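Local coordinates for protein amidase, hydantoinase/carbamoylase family (Burkholderia vietnamiensis, PDB 5I4M) that probably hydrolyses N-carbamoyl-L-amino acids to the free amino acids, as a dimeric, two-zinc amidohydrolase of the peptidase M20 family, at residues G48-D59 and A105-R113; Y346-V356 and A381-M392. All coordinates share one frame; numbering follows the deposited sequence.

Contact 1 of 2, residues G48-D59 and A105-R113; sequences GGVCRLALTDLD and ADSQPTGGR
R52 reaches from one loop to another to hold the carbonyl of A105, beside the zinc site of this M20-family hydrolase. A105-R113 is the loop that follows zinc ligand H104, and G48-D59 runs along it as an extended loop leading into helix 57-72, with a single antiparallel bridge between V50 and G111. In R52, CB lies 3.8 Å from S107 OG. CG stands anti to the backbone N (chi1 -175°), the chain bends at chi3, and CD passes 4.1 Å from A105 O. NE and NH2 then both donate to A105 O, at 2.9 Å for NE and 2.8 Å for NH2. That oxygen sits 5° out of the guanidinium plane, evidence of a side-on grip on one atom, while NH1 turns to I42 O. One face of the guanidinium carries V50 CG1.

The backbone of R52 is bonded as well: its O accepts from S107 N, and its N donates across the contact to S107 OG, which donates to Q108 O in its own loop. The Q108 amide hydrogen-bonds to zinc ligand E150 and to S294 and N296 of the second subunit. D106 packs its CB 3.6 Å from A54 CA; its carboxylate accepts from the backbone N of both E149 and E150, and its backbone O is hydrogen-bonded to H104 ND1, bonds that probably help to position these zinc ligands. A water completes the seam, accepting from A54 N at 3.0 Å and donating to D106 OD2 at 2.6 Å and to S107 O.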
ATOM      1  N   GLY A  48      -9.092 -13.855  16.871  1.00 18.91           N
ATOM      2  CA  GLY A  48      -8.533 -14.918  17.679  1.00 15.68           C
ATOM      3  C   GLY A  48      -7.110 -15.292  17.345  1.00 15.08           C
ATOM      4  O   GLY A  48      -6.676 -16.389  17.709  1.00 15.58           O
ATOM      5  N   GLY A  49      -6.382 -14.431  16.633  1.00 10.80           N
ATOM      6  CA  GLY A  49      -4.981 -14.617  16.358  1.00  9.95           C
ATOM      7  C   GLY A  49      -4.110 -13.689  17.177  1.00 13.56           C
ATOM      8  O   GLY A  49      -4.498 -13.193  18.246  1.00 11.95           O
ATOM      9  N   VAL A  50      -2.908 -13.451  16.672  1.00  8.93           N
ATOM     10  CA  VAL A  50      -1.898 -12.678  17.381  1.00  9.46           C
ATOM     11  C   VAL A  50      -1.242 -11.727  16.392  1.00 11.36           C
ATOM     12  O   VAL A  50      -0.777 -12.154  15.331  1.00 11.59           O
ATOM     13  CB  VAL A  50      -0.838 -13.597  18.023  1.00 12.44           C
ATOM     14  CG1 VAL A  50       0.311 -12.785  18.585  1.00 13.71           C
ATOM     15  CG2 VAL A  50      -1.490 -14.448  19.113  1.00  9.27           C
ATOM     16  N   CYS A  51      -1.205 -10.447  16.740  1.00 11.87           N
ATOM     17  CA  CYS A  51      -0.480  -9.432  15.980  1.00  8.51           C
ATOM     18  C   CYS A  51       0.601  -8.898  16.911  1.00  8.48           C
ATOM     19  O   CYS A  51       0.371  -7.948  17.667  1.00 11.13           O
ATOM     20  CB  CYS A  51      -1.409  -8.329  15.504  1.00  9.21           C
ATOM     21  SG  CYS A  51      -0.558  -7.058  14.567  1.00 14.20           S
ATOM     22  N   ARG A  52       1.781  -9.530  16.870  1.00  8.71           N
ATOM     23  CA  ARG A  52       2.845  -9.255  17.822  1.00 10.00           C
ATOM     24  C   ARG A  52       4.143  -9.166  17.027  1.00 11.74           C
ATOM     25  O   ARG A  52       4.988 -10.057  17.068  1.00 10.12           O
ATOM     26  CB  ARG A  52       2.923 -10.336  18.901  1.00  7.32           C
ATOM     27  CG  ARG A  52       3.937 -10.077  20.002  1.00  7.90           C
ATOM     28  CD  ARG A  52       3.665 -10.993  21.187  1.00 10.43           C
ATOM     29  NE  ARG A  52       4.027 -12.374  20.892  1.00 11.98           N
ATOM     30  CZ  ARG A  52       3.296 -13.438  21.209  1.00 13.05           C
ATOM     31  NH1 ARG A  52       2.121 -13.298  21.815  1.00 11.83           N
ATOM     32  NH2 ARG A  52       3.741 -14.652  20.904  1.00  9.86           N
ATOM     33  N   LEU A  53       4.290  -8.074  16.284  1.00  9.32           N
ATOM     34  CA  LEU A  53       5.456  -7.930  15.429  1.00 11.52           C
ATOM     35  C   LEU A  53       6.724  -7.815  16.268  1.00 10.55           C
ATOM     36  O   LEU A  53       6.706  -7.342  17.409  1.00  8.68           O
ATOM     37  CB  LEU A  53       5.302  -6.723  14.511  1.00 11.33           C
ATOM     38  CG  LEU A  53       4.562  -6.962  13.184  1.00 15.27           C
ATOM     39  CD1 LEU A  53       5.356  -7.899  12.284  1.00 10.05           C
ATOM     40  CD2 LEU A  53       3.168  -7.514  13.412  1.00 16.55           C
ATOM     41  N   ALA A  54       7.834  -8.278  15.688  1.00  8.24           N
ATOM     42  CA  ALA A  54       9.105  -8.295  16.395  1.00  9.22           C
ATOM     43  C   ALA A  54       9.482  -6.908  16.905  1.00 11.76           C
ATOM     44  O   ALA A  54       9.351  -5.907  16.198  1.00 11.22           O
ATOM     45  CB  ALA A  54      10.207  -8.822  15.471  1.00  8.02           C
ATOM     46  N   LEU A  55       9.968  -6.867  18.146  1.00  8.43           N
ATOM     47  CA  LEU A  55      10.550  -5.683  18.778  1.00  7.73           C
ATOM     48  C   LEU A  55       9.541  -4.552  18.963  1.00 10.56           C
ATOM     49  O   LEU A  55       9.930  -3.390  19.130  1.00 11.48           O
ATOM     50  CB  LEU A  55      11.784  -5.193  18.008  1.00  7.84           C
ATOM     51  CG  LEU A  55      12.793  -6.327  17.767  1.00  8.70           C
ATOM     52  CD1 LEU A  55      14.108  -5.823  17.156  1.00 11.56           C
ATOM     53  CD2 LEU A  55      13.072  -7.097  19.070  1.00  9.02           C
ATOM     54  N   THR A  56       8.247  -4.863  18.930  1.00  8.13           N
ATOM     55  CA  THR A  56       7.230  -3.954  19.440  1.00 10.32           C
ATOM     56  C   THR A  56       7.128  -4.097  20.957  1.00 12.80           C
ATOM     57  O   THR A  56       7.709  -5.004  21.558  1.00  9.88           O
ATOM     58  CB  THR A  56       5.865  -4.259  18.828  1.00 10.25           C
ATOM     59  OG1 THR A  56       5.495  -5.608  19.166  1.00 10.74           O
ATOM     60  CG2 THR A  56       5.897  -4.112  17.315  1.00 11.39           C
ATOM     61  N   ASP A  57       6.341  -3.210  21.582  1.00  9.60           N
ATOM     62  CA  ASP A  57       6.089  -3.375  23.011  1.00 12.52           C
ATOM     63  C   ASP A  57       5.408  -4.704  23.315  1.00 10.80           C
ATOM     64  O   ASP A  57       5.585  -5.255  24.413  1.00 10.77           O
ATOM     65  CB  ASP A  57       5.228  -2.231  23.544  1.00 11.93           C
ATOM     66  CG  ASP A  57       6.014  -0.968  23.763  1.00 17.91           C
ATOM     67  OD1 ASP A  57       7.257  -1.006  23.627  1.00 18.12           O
ATOM     68  OD2 ASP A  57       5.385   0.053  24.095  1.00 19.10           O
ATOM     69  N   LEU A  58       4.599  -5.221  22.380  1.00 11.15           N
ATOM     70  CA  LEU A  58       3.954  -6.516  22.601  1.00 10.84           C
ATOM     71  C   LEU A  58       4.976  -7.650  22.585  1.00 11.81           C
ATOM     72  O   LEU A  58       4.921  -8.554  23.424  1.00  9.60           O
ATOM     73  CB  LEU A  58       2.859  -6.751  21.558  1.00  9.65           C
ATOM     74  CG  LEU A  58       1.673  -5.786  21.675  1.00 11.02           C
ATOM     75  CD1 LEU A  58       0.736  -5.894  20.462  1.00 12.52           C
ATOM     76  CD2 LEU A  58       0.911  -6.064  22.956  1.00 13.06           C
ATOM     77  N   ASP A  59       5.915  -7.613  21.637  1.00  7.92           N
ATOM     78  CA  ASP A  59       7.017  -8.576  21.635  1.00  8.38           C
ATOM     79  C   ASP A  59       7.802  -8.493  22.940  1.00  9.73           C
ATOM     80  O   ASP A  59       8.139  -9.521  23.540  1.00 11.92           O
ATOM     81  CB  ASP A  59       7.921  -8.299  20.428  1.00  7.24           C
ATOM     82  CG  ASP A  59       8.907  -9.422  20.130  1.00 20.29           C
ATOM     83  OD1 ASP A  59       8.561 -10.606  20.337  1.00 19.41           O
ATOM     84  OD2 ASP A  59      10.023  -9.120  19.648  1.00 13.35           O
ATOM     85  N   ALA A 105       9.144 -15.750  19.440  1.00  5.89           N
ATOM     86  CA  ALA A 105       7.922 -15.247  20.044  1.00  6.23           C
ATOM     87  C   ALA A 105       7.230 -14.186  19.198  1.00  8.11           C
ATOM     88  O   ALA A 105       6.074 -13.854  19.479  1.00 12.36           O
ATOM     89  CB  ALA A 105       8.225 -14.678  21.435  1.00  6.50           C
ATOM     90  N   ASP A 106       7.902 -13.646  18.180  1.00  8.46           N
ATOM     91  CA  ASP A 106       7.285 -12.645  17.324  1.00 11.35           C
ATOM     92  C   ASP A 106       6.359 -13.321  16.319  1.00 10.80           C
ATOM     93  O   ASP A 106       6.474 -14.518  16.040  1.00  9.89           O
ATOM     94  CB  ASP A 106       8.354 -11.807  16.609  1.00  5.94           C
ATOM     95  CG  ASP A 106       9.191 -12.621  15.633  1.00  9.05           C
ATOM     96  OD1 ASP A 106       9.973 -13.478  16.097  1.00  7.68           O
ATOM     97  OD2 ASP A 106       9.099 -12.374  14.404  1.00 10.11           O
ATOM     98  N   SER A 107       5.419 -12.543  15.779  1.00  8.38           N
ATOM     99  CA  SER A 107       4.428 -13.082  14.862  1.00  6.33           C
ATOM    100  C   SER A 107       4.280 -12.199  13.635  1.00  6.52           C
ATOM    101  O   SER A 107       4.817 -11.092  13.552  1.00  6.77           O
ATOM    102  CB  SER A 107       3.050 -13.224  15.531  1.00  7.92           C
ATOM    103  OG  SER A 107       2.370 -11.979  15.523  1.00 10.16           O
ATOM    104  N   GLN A 108       3.522 -12.724  12.682  1.00  7.58           N
ATOM    105  CA  GLN A 108       3.029 -11.949  11.565  1.00  8.34           C
ATOM    106  C   GLN A 108       1.909 -11.026  12.029  1.00  7.54           C
ATOM    107  O   GLN A 108       1.333 -11.229  13.102  1.00  8.80           O
ATOM    108  CB  GLN A 108       2.513 -12.893  10.484  1.00  7.34           C
ATOM    109  CG  GLN A 108       3.589 -13.751   9.903  1.00  9.00           C
ATOM    110  CD  GLN A 108       4.386 -12.972   8.885  1.00  7.82           C
ATOM    111  OE1 GLN A 108       3.892 -11.988   8.332  1.00  7.69           O
ATOM    112  NE2 GLN A 108       5.625 -13.393   8.640  1.00  6.85           N
ATOM    113  N   PRO A 109       1.572 -10.009  11.225  1.00  7.98           N
ATOM    114  CA  PRO A 109       0.396  -9.186  11.550  1.00 10.17           C
ATOM    115  C   PRO A 109      -0.887  -9.995  11.573  1.00 11.40           C
ATOM    116  O   PRO A 109      -1.783  -9.705  12.373  1.00 11.74           O
ATOM    117  CB  PRO A 109       0.384  -8.124  10.442  1.00 11.34           C
ATOM    118  CG  PRO A 109       1.255  -8.678   9.343  1.00 11.18           C
ATOM    119  CD  PRO A 109       2.285  -9.535  10.022  1.00  8.01           C
ATOM    120  N   THR A 110      -1.003 -10.991  10.700  1.00  9.19           N
ATOM    121  CA  THR A 110      -2.095 -11.968  10.723  1.00  9.30           C
ATOM    122  C   THR A 110      -1.618 -13.271  11.351  1.00 12.12           C
ATOM    123  O   THR A 110      -1.824 -14.368  10.821  1.00 11.54           O
ATOM    124  CB  THR A 110      -2.622 -12.220   9.311  1.00 10.83           C
ATOM    125  OG1 THR A 110      -1.533 -12.613   8.464  1.00 12.15           O
ATOM    126  CG2 THR A 110      -3.275 -10.979   8.744  1.00 10.54           C
ATOM    127  N   GLY A 111      -0.950 -13.166  12.486  1.00  9.81           N
ATOM    128  CA  GLY A 111      -0.311 -14.330  13.057  1.00 10.32           C
ATOM    129  C   GLY A 111      -1.265 -15.228  13.826  1.00  9.64           C
ATOM    130  O   GLY A 111      -2.336 -14.829  14.292  1.00 10.87           O
ATOM    131  N   GLY A 112      -0.840 -16.479  13.978  1.00 12.11           N
ATOM    132  CA  GLY A 112      -1.578 -17.448  14.755  1.00  8.88           C
ATOM    133  C   GLY A 112      -1.013 -17.590  16.156  1.00  7.95           C
ATOM    134  O   GLY A 112       0.036 -17.047  16.497  1.00  8.76           O
ATOM    135  N   ARG A 113      -1.734 -18.357  16.969  1.00  8.94           N
ATOM    136  CA  ARG A 113      -1.366 -18.565  18.363  1.00  8.17           C
ATOM    137  C   ARG A 113      -0.300 -19.635  18.557  1.00  8.54           C
ATOM    138  O   ARG A 113       0.078 -19.898  19.704  1.00  8.13           O
ATOM    139  CB  ARG A 113      -2.619 -18.932  19.171  1.00  8.80           C
ATOM    140  CG  ARG A 113      -3.613 -17.764  19.299  1.00 13.42           C
ATOM    141  CD  ARG A 113      -4.993 -18.201  19.815  1.00 14.11           C
ATOM    142  NE  ARG A 113      -5.610 -19.133  18.879  1.00 14.15           N
ATOM    143  CZ  ARG A 113      -6.172 -20.286  19.214  1.00 19.21           C
ATOM    144  NH1 ARG A 113      -6.243 -20.652  20.492  1.00 19.00           N
ATOM    145  NH2 ARG A 113      -6.679 -21.067  18.264  1.00 22.58           N
TER
HETATM  146  O   HOH W   1       7.527 -10.382  13.641  1.00  6.56           O

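Contact 2 of 2, residues Y346-V356 and A381-M392; sequences YAPIAFDSACV and ACYLAQVAPTSM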
ATOM      1  N   TYR A 346      19.073 -18.986   1.211  1.00 11.15           N
ATOM      2  CA  TYR A 346      19.796 -20.115   1.776  1.00  9.46           C
ATOM      3  C   TYR A 346      19.397 -21.383   1.041  1.00  9.75           C
ATOM      4  O   TYR A 346      18.248 -21.537   0.611  1.00  8.06           O
ATOM      5  CB  TYR A 346      19.566 -20.260   3.291  1.00  7.57           C
ATOM      6  CG  TYR A 346      18.159 -20.579   3.740  1.00 10.00           C
ATOM      7  CD1 TYR A 346      17.730 -21.902   3.871  1.00 11.15           C
ATOM      8  CD2 TYR A 346      17.267 -19.558   4.075  1.00 12.87           C
ATOM      9  CE1 TYR A 346      16.446 -22.206   4.305  1.00  8.85           C
ATOM     10  CE2 TYR A 346      15.981 -19.850   4.513  1.00 10.55           C
ATOM     11  CZ  TYR A 346      15.578 -21.164   4.620  1.00 11.43           C
ATOM     12  OH  TYR A 346      14.302 -21.436   5.055  1.00 12.10           O
ATOM     13  N   ALA A 347      20.369 -22.265   0.873  1.00 10.87           N
ATOM     14  CA  ALA A 347      20.137 -23.511   0.178  1.00  8.50           C
ATOM     15  C   ALA A 347      19.287 -24.442   1.039  1.00 10.44           C
ATOM     16  O   ALA A 347      19.294 -24.338   2.271  1.00 11.61           O
ATOM     17  CB  ALA A 347      21.464 -24.179  -0.152  1.00  9.64           C
ATOM     18  N   PRO A 348      18.545 -25.357   0.413  1.00 12.17           N
ATOM     19  CA  PRO A 348      17.919 -26.447   1.175  1.00 11.68           C
ATOM     20  C   PRO A 348      18.961 -27.120   2.053  1.00 10.59           C
ATOM     21  O   PRO A 348      20.138 -27.237   1.684  1.00  9.19           O
ATOM     22  CB  PRO A 348      17.413 -27.403   0.088  1.00 10.92           C
ATOM     23  CG  PRO A 348      17.335 -26.573  -1.166  1.00 15.85           C
ATOM     24  CD  PRO A 348      18.432 -25.558  -1.042  1.00 10.28           C
ATOM     25  N   ILE A 349      18.546 -27.551   3.230  1.00  9.62           N
ATOM     26  CA  ILE A 349      19.499 -28.095   4.186  1.00 11.87           C
ATOM     27  C   ILE A 349      18.940 -29.385   4.762  1.00 10.09           C
ATOM     28  O   ILE A 349      17.732 -29.504   4.994  1.00  9.56           O
ATOM     29  CB  ILE A 349      19.844 -27.065   5.287  1.00 17.83           C
ATOM     30  CG1 ILE A 349      20.933 -27.606   6.220  1.00 20.15           C
ATOM     31  CG2 ILE A 349      18.609 -26.649   6.066  1.00 17.84           C
ATOM     32  CD1 ILE A 349      21.690 -26.506   6.934  1.00 18.03           C
ATOM     33  N   ALA A 350      19.819 -30.365   4.940  1.00  9.17           N
ATOM     34  CA  ALA A 350      19.472 -31.635   5.559  1.00 11.09           C
ATOM     35  C   ALA A 350      19.795 -31.561   7.043  1.00 11.86           C
ATOM     36  O   ALA A 350      20.865 -31.081   7.431  1.00 12.99           O
ATOM     37  CB  ALA A 350      20.241 -32.783   4.897  1.00  9.87           C
ATOM     38  N   PHE A 351      18.872 -32.023   7.871  1.00  9.66           N
ATOM     39  CA  PHE A 351      19.122 -31.983   9.299  1.00  9.10           C
ATOM     40  C   PHE A 351      20.000 -33.164   9.705  1.00 17.73           C
ATOM     41  O   PHE A 351      20.215 -34.108   8.934  1.00 14.90           O
ATOM     42  CB  PHE A 351      17.797 -31.954  10.061  1.00  8.80           C
ATOM     43  CG  PHE A 351      17.114 -30.608  10.011  1.00  8.39           C
ATOM     44  CD1 PHE A 351      17.752 -29.479  10.510  1.00  8.54           C
ATOM     45  CD2 PHE A 351      15.858 -30.465   9.434  1.00 11.81           C
ATOM     46  CE1 PHE A 351      17.135 -28.220  10.453  1.00 10.06           C
ATOM     47  CE2 PHE A 351      15.240 -29.215   9.370  1.00 12.57           C
ATOM     48  CZ  PHE A 351      15.873 -28.101   9.884  1.00  7.69           C
ATOM     49  N   ASP A 352      20.541 -33.087  10.922  1.00 16.52           N
ATOM     50  CA  ASP A 352      21.525 -34.067  11.379  1.00 15.17           C
ATOM     51  C   ASP A 352      20.875 -35.437  11.552  1.00 14.84           C
ATOM     52  O   ASP A 352      19.809 -35.550  12.161  1.00 15.73           O
ATOM     53  CB  ASP A 352      22.154 -33.608  12.695  1.00 15.68           C
ATOM     54  CG  ASP A 352      23.100 -34.645  13.281  1.00 17.70           C
ATOM     55  OD1 ASP A 352      24.290 -34.680  12.881  1.00 14.74           O
ATOM     56  OD2 ASP A 352      22.652 -35.432  14.138  1.00 16.26           O
ATOM     57  N   SER A 353      21.541 -36.485  11.051  1.00 14.05           N
ATOM     58  CA  SER A 353      20.910 -37.802  11.015  0.58 15.17           C
ATOM     59  C   SER A 353      20.706 -38.373  12.415  1.00 17.62           C
ATOM     60  O   SER A 353      19.697 -39.038  12.668  1.00 17.86           O
ATOM     61  CB  SER A 353      21.729 -38.762  10.151  0.58 16.69           C
ATOM     62  OG  SER A 353      23.036 -38.924  10.662  0.58 19.87           O
ATOM     63  N   ALA A 354      21.641 -38.132  13.338  1.00 17.37           N
ATOM     64  CA  ALA A 354      21.445 -38.634  14.697  1.00 17.46           C
ATOM     65  C   ALA A 354      20.325 -37.881  15.405  1.00 16.58           C
ATOM     66  O   ALA A 354      19.553 -38.476  16.171  1.00 15.76           O
ATOM     67  CB  ALA A 354      22.741 -38.535  15.499  1.00 18.92           C
ATOM     68  N   CYS A 355      20.222 -36.572  15.168  1.00 13.59           N
ATOM     69  CA  CYS A 355      19.111 -35.819  15.735  1.00 15.93           C
ATOM     70  C   CYS A 355      17.783 -36.315  15.179  1.00 14.53           C
ATOM     71  O   CYS A 355      16.809 -36.487  15.924  1.00 12.10           O
ATOM     72  CB  CYS A 355      19.293 -34.325  15.457  1.00 10.42           C
ATOM     73  SG  CYS A 355      20.606 -33.572  16.455  1.00 16.28           S
ATOM     74  N   VAL A 356      17.721 -36.529  13.867  1.00 12.87           N
ATOM     75  CA  VAL A 356      16.498 -37.048  13.259  1.00 13.24           C
ATOM     76  C   VAL A 356      16.127 -38.391  13.882  1.00 12.11           C
ATOM     77  O   VAL A 356      14.962 -38.642  14.210  1.00 13.42           O
ATOM     78  CB  VAL A 356      16.678 -37.149  11.731  1.00 13.05           C
ATOM     79  CG1 VAL A 356      15.562 -37.968  11.100  1.00 13.65           C
ATOM     80  CG2 VAL A 356      16.748 -35.751  11.102  1.00 10.00           C
ATOM     81  N   ALA A 381      16.149 -23.084  13.432  1.00  8.25           N
ATOM     82  CA  ALA A 381      16.866 -24.353  13.355  1.00  7.58           C
ATOM     83  C   ALA A 381      17.617 -24.524  12.032  1.00 10.48           C
ATOM     84  O   ALA A 381      18.638 -25.221  11.993  1.00 11.56           O
ATOM     85  CB  ALA A 381      15.893 -25.514  13.554  1.00 11.64           C
ATOM     86  N   CYS A 382      17.132 -23.923  10.937  1.00  7.91           N
ATOM     87  CA  CYS A 382      17.844 -24.064   9.661  1.00  9.60           C
ATOM     88  C   CYS A 382      19.236 -23.460   9.733  1.00  9.80           C
ATOM     89  O   CYS A 382      20.179 -23.977   9.119  1.00  9.37           O
ATOM     90  CB  CYS A 382      17.055 -23.417   8.520  1.00  8.75           C
ATOM     91  SG  CYS A 382      15.390 -24.115   8.311  1.00 12.76           S
ATOM     92  N   TYR A 383      19.389 -22.359  10.472  1.00  7.73           N
ATOM     93  CA  TYR A 383      20.720 -21.789  10.648  1.00  8.08           C
ATOM     94  C   TYR A 383      21.514 -22.511  11.726  1.00 11.01           C
ATOM     95  O   TYR A 383      22.730 -22.690  11.588  1.00  9.83           O
ATOM     96  CB  TYR A 383      20.603 -20.295  10.953  1.00  8.85           C
ATOM     97  CG  TYR A 383      20.452 -19.455   9.697  1.00  8.29           C
ATOM     98  CD1 TYR A 383      21.215 -19.721   8.565  1.00 11.48           C
ATOM     99  CD2 TYR A 383      19.543 -18.397   9.642  1.00  7.48           C
ATOM    100  CE1 TYR A 383      21.091 -18.938   7.412  1.00  8.32           C
ATOM    101  CE2 TYR A 383      19.409 -17.621   8.495  1.00  8.14           C
ATOM    102  CZ  TYR A 383      20.180 -17.898   7.386  1.00 10.41           C
ATOM    103  OH  TYR A 383      20.051 -17.122   6.250  1.00 10.69           O
ATOM    104  N   LEU A 384      20.861 -22.950  12.803  1.00 10.29           N
ATOM    105  CA  LEU A 384      21.586 -23.710  13.813  1.00  8.80           C
ATOM    106  C   LEU A 384      22.197 -24.971  13.225  1.00  9.77           C
ATOM    107  O   LEU A 384      23.271 -25.401  13.664  1.00  9.48           O
ATOM    108  CB  LEU A 384      20.664 -24.079  14.970  1.00  8.99           C
ATOM    109  CG  LEU A 384      20.099 -22.874  15.709  1.00 11.52           C
ATOM    110  CD1 LEU A 384      19.246 -23.326  16.900  1.00 10.95           C
ATOM    111  CD2 LEU A 384      21.233 -21.984  16.162  1.00 14.93           C
ATOM    112  N   ALA A 385      21.539 -25.565  12.224  1.00  8.78           N
ATOM    113  CA  ALA A 385      22.063 -26.781  11.611  1.00 10.77           C
ATOM    114  C   ALA A 385      23.433 -26.575  10.985  1.00 12.23           C
ATOM    115  O   ALA A 385      24.164 -27.552  10.800  1.00 12.41           O
ATOM    116  CB  ALA A 385      21.092 -27.309  10.552  1.00  9.43           C
ATOM    117  N   GLN A 386      23.797 -25.333  10.655  1.00 12.03           N
ATOM    118  CA  GLN A 386      25.109 -25.075  10.069  1.00 13.20           C
ATOM    119  C   GLN A 386      26.232 -25.156  11.095  1.00 15.79           C
ATOM    120  O   GLN A 386      27.398 -25.302  10.709  1.00 14.09           O
ATOM    121  CB  GLN A 386      25.127 -23.699   9.395  1.00  9.71           C
ATOM    122  CG  GLN A 386      24.144 -23.557   8.224  1.00 13.76           C
ATOM    123  CD  GLN A 386      24.428 -22.323   7.385  1.00 15.80           C
ATOM    124  OE1 GLN A 386      25.536 -21.787   7.416  1.00 14.95           O
ATOM    125  NE2 GLN A 386      23.427 -21.862   6.637  1.00  9.90           N
ATOM    126  N   VAL A 387      25.922 -25.054  12.385  1.00 10.33           N
ATOM    127  CA  VAL A 387      26.951 -24.989  13.417  1.00 10.86           C
ATOM    128  C   VAL A 387      26.805 -26.062  14.481  1.00 16.33           C
ATOM    129  O   VAL A 387      27.731 -26.238  15.286  1.00 14.05           O
ATOM    130  CB  VAL A 387      26.998 -23.592  14.080  1.00 11.42           C
ATOM    131  CG1 VAL A 387      27.404 -22.545  13.048  1.00 13.17           C
ATOM    132  CG2 VAL A 387      25.651 -23.249  14.724  1.00 12.74           C
ATOM    133  N   ALA A 388      25.701 -26.803  14.510  1.00 12.76           N
ATOM    134  CA  ALA A 388      25.521 -27.817  15.537  1.00 14.66           C
ATOM    135  C   ALA A 388      24.603 -28.893  14.992  1.00 15.05           C
ATOM    136  O   ALA A 388      23.761 -28.603  14.134  1.00 12.21           O
ATOM    137  CB  ALA A 388      24.920 -27.216  16.817  1.00 12.45           C
ATOM    138  N   PRO A 389      24.728 -30.132  15.466  1.00 11.68           N
ATOM    139  CA  PRO A 389      23.766 -31.176  15.070  1.00 10.49           C
ATOM    140  C   PRO A 389      22.357 -30.759  15.460  1.00 12.54           C
ATOM    141  O   PRO A 389      22.078 -30.514  16.630  1.00 15.03           O
ATOM    142  CB  PRO A 389      24.229 -32.410  15.861  1.00 14.33           C
ATOM    143  CG  PRO A 389      25.615 -32.107  16.318  1.00 16.55           C
ATOM    144  CD  PRO A 389      25.742 -30.622  16.422  1.00 14.47           C
ATOM    145  N   THR A 390      21.470 -30.668  14.463  1.00 10.84           N
ATOM    146  CA  THR A 390      20.147 -30.064  14.630  1.00 11.71           C
ATOM    147  C   THR A 390      19.099 -30.868  13.870  1.00 12.87           C
ATOM    148  O   THR A 390      19.376 -31.360  12.778  1.00 11.09           O
ATOM    149  CB  THR A 390      20.135 -28.621  14.092  1.00 11.22           C
ATOM    150  OG1 THR A 390      21.124 -27.833  14.763  1.00 12.89           O
ATOM    151  CG2 THR A 390      18.748 -27.955  14.237  1.00  8.51           C
ATOM    152  N   SER A 391      17.890 -30.984  14.426  1.00 10.37           N
ATOM    153  CA  SER A 391      16.736 -31.351  13.608  1.00  8.68           C
ATOM    154  C   SER A 391      15.498 -30.728  14.244  1.00 12.46           C
ATOM    155  O   SER A 391      15.600 -29.931  15.180  1.00  9.62           O
ATOM    156  CB  SER A 391      16.618 -32.876  13.444  1.00 10.51           C
ATOM    157  OG  SER A 391      16.096 -33.511  14.604  1.00 11.30           O
ATOM    158  N   MET A 392      14.325 -31.070  13.717  1.00  8.99           N
ATOM    159  CA  MET A 392      13.083 -30.458  14.168  1.00  9.79           C
ATOM    160  C   MET A 392      12.008 -31.507  14.415  1.00 11.07           C
ATOM    161  O   MET A 392      12.061 -32.627  13.902  1.00 13.30           O
ATOM    162  CB  MET A 392      12.555 -29.434  13.155  1.00  7.66           C
ATOM    163  CG  MET A 392      13.510 -28.278  12.892  1.00  7.96           C
ATOM    164  SD  MET A 392      12.708 -27.034  11.848  1.00  9.38           S
ATOM    165  CE  MET A 392      11.508 -26.373  13.021  1.00  7.06           C
TER
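Apolar packing dominates where the F351 ring meets A381, C382, A385 and M392. A chi1 of -75° sets CG anti to the carbonyl carbon, which helps place CZ beside M392 CG, 3.8 Å from it. A381 O lies at the ring edge, near its plane, 3.7 Å from F351 CE1, and CD1 meets A385 CB. I349 extends the patch, its CD1 3.8 Å from A385 CB.

Sulfur adds two oblique contacts. M392 SD is 4.8 Å from the F351 ring centroid, 53° off the normal, a Met-aromatic contact. C382 SG similarly approaches the ring of Y346, whose OH is hydrogen-bonded to Q234, a ligand-binding residue. The Y346 and Y383 rings also meet obliquely.

Polar bonding is sparse. D352 N donates to T390 O (2.8 Å, 162° at hydrogen), and the D352 carboxylate, flanked by P389 CB, uses the anti lone pair of OD2 to accept from C355 N as the N-cap of helix 353-365. With one backbone hydrogen bond against so many carbon and sulfur contacts, the union of the two segments rests mainly on apolar and sulfur packing.

The two contacts come in series along the chain, contact 1 closing before contact 2 opens. Their centres are 26 Å apart, on opposite sides of the chain's centre, and their nearest atoms are about 12 Å apart. They share no residue or secondary-structure element, but both border the active site: the nearest side-chain atoms of Q108 lie about 4 Å from a zinc ion, those of Y346 about 5 Å from the bound 3-phosphoglyceric acid. Strands 99-103 and 390-395 each pair with strand 206-212, which carries zinc ligand H211. Contact 1 lies in the loop after strand 99-103, and contact 2 joins strand 390-395 to the end of strand 337-350. The second subunit reaches contact 1 alone.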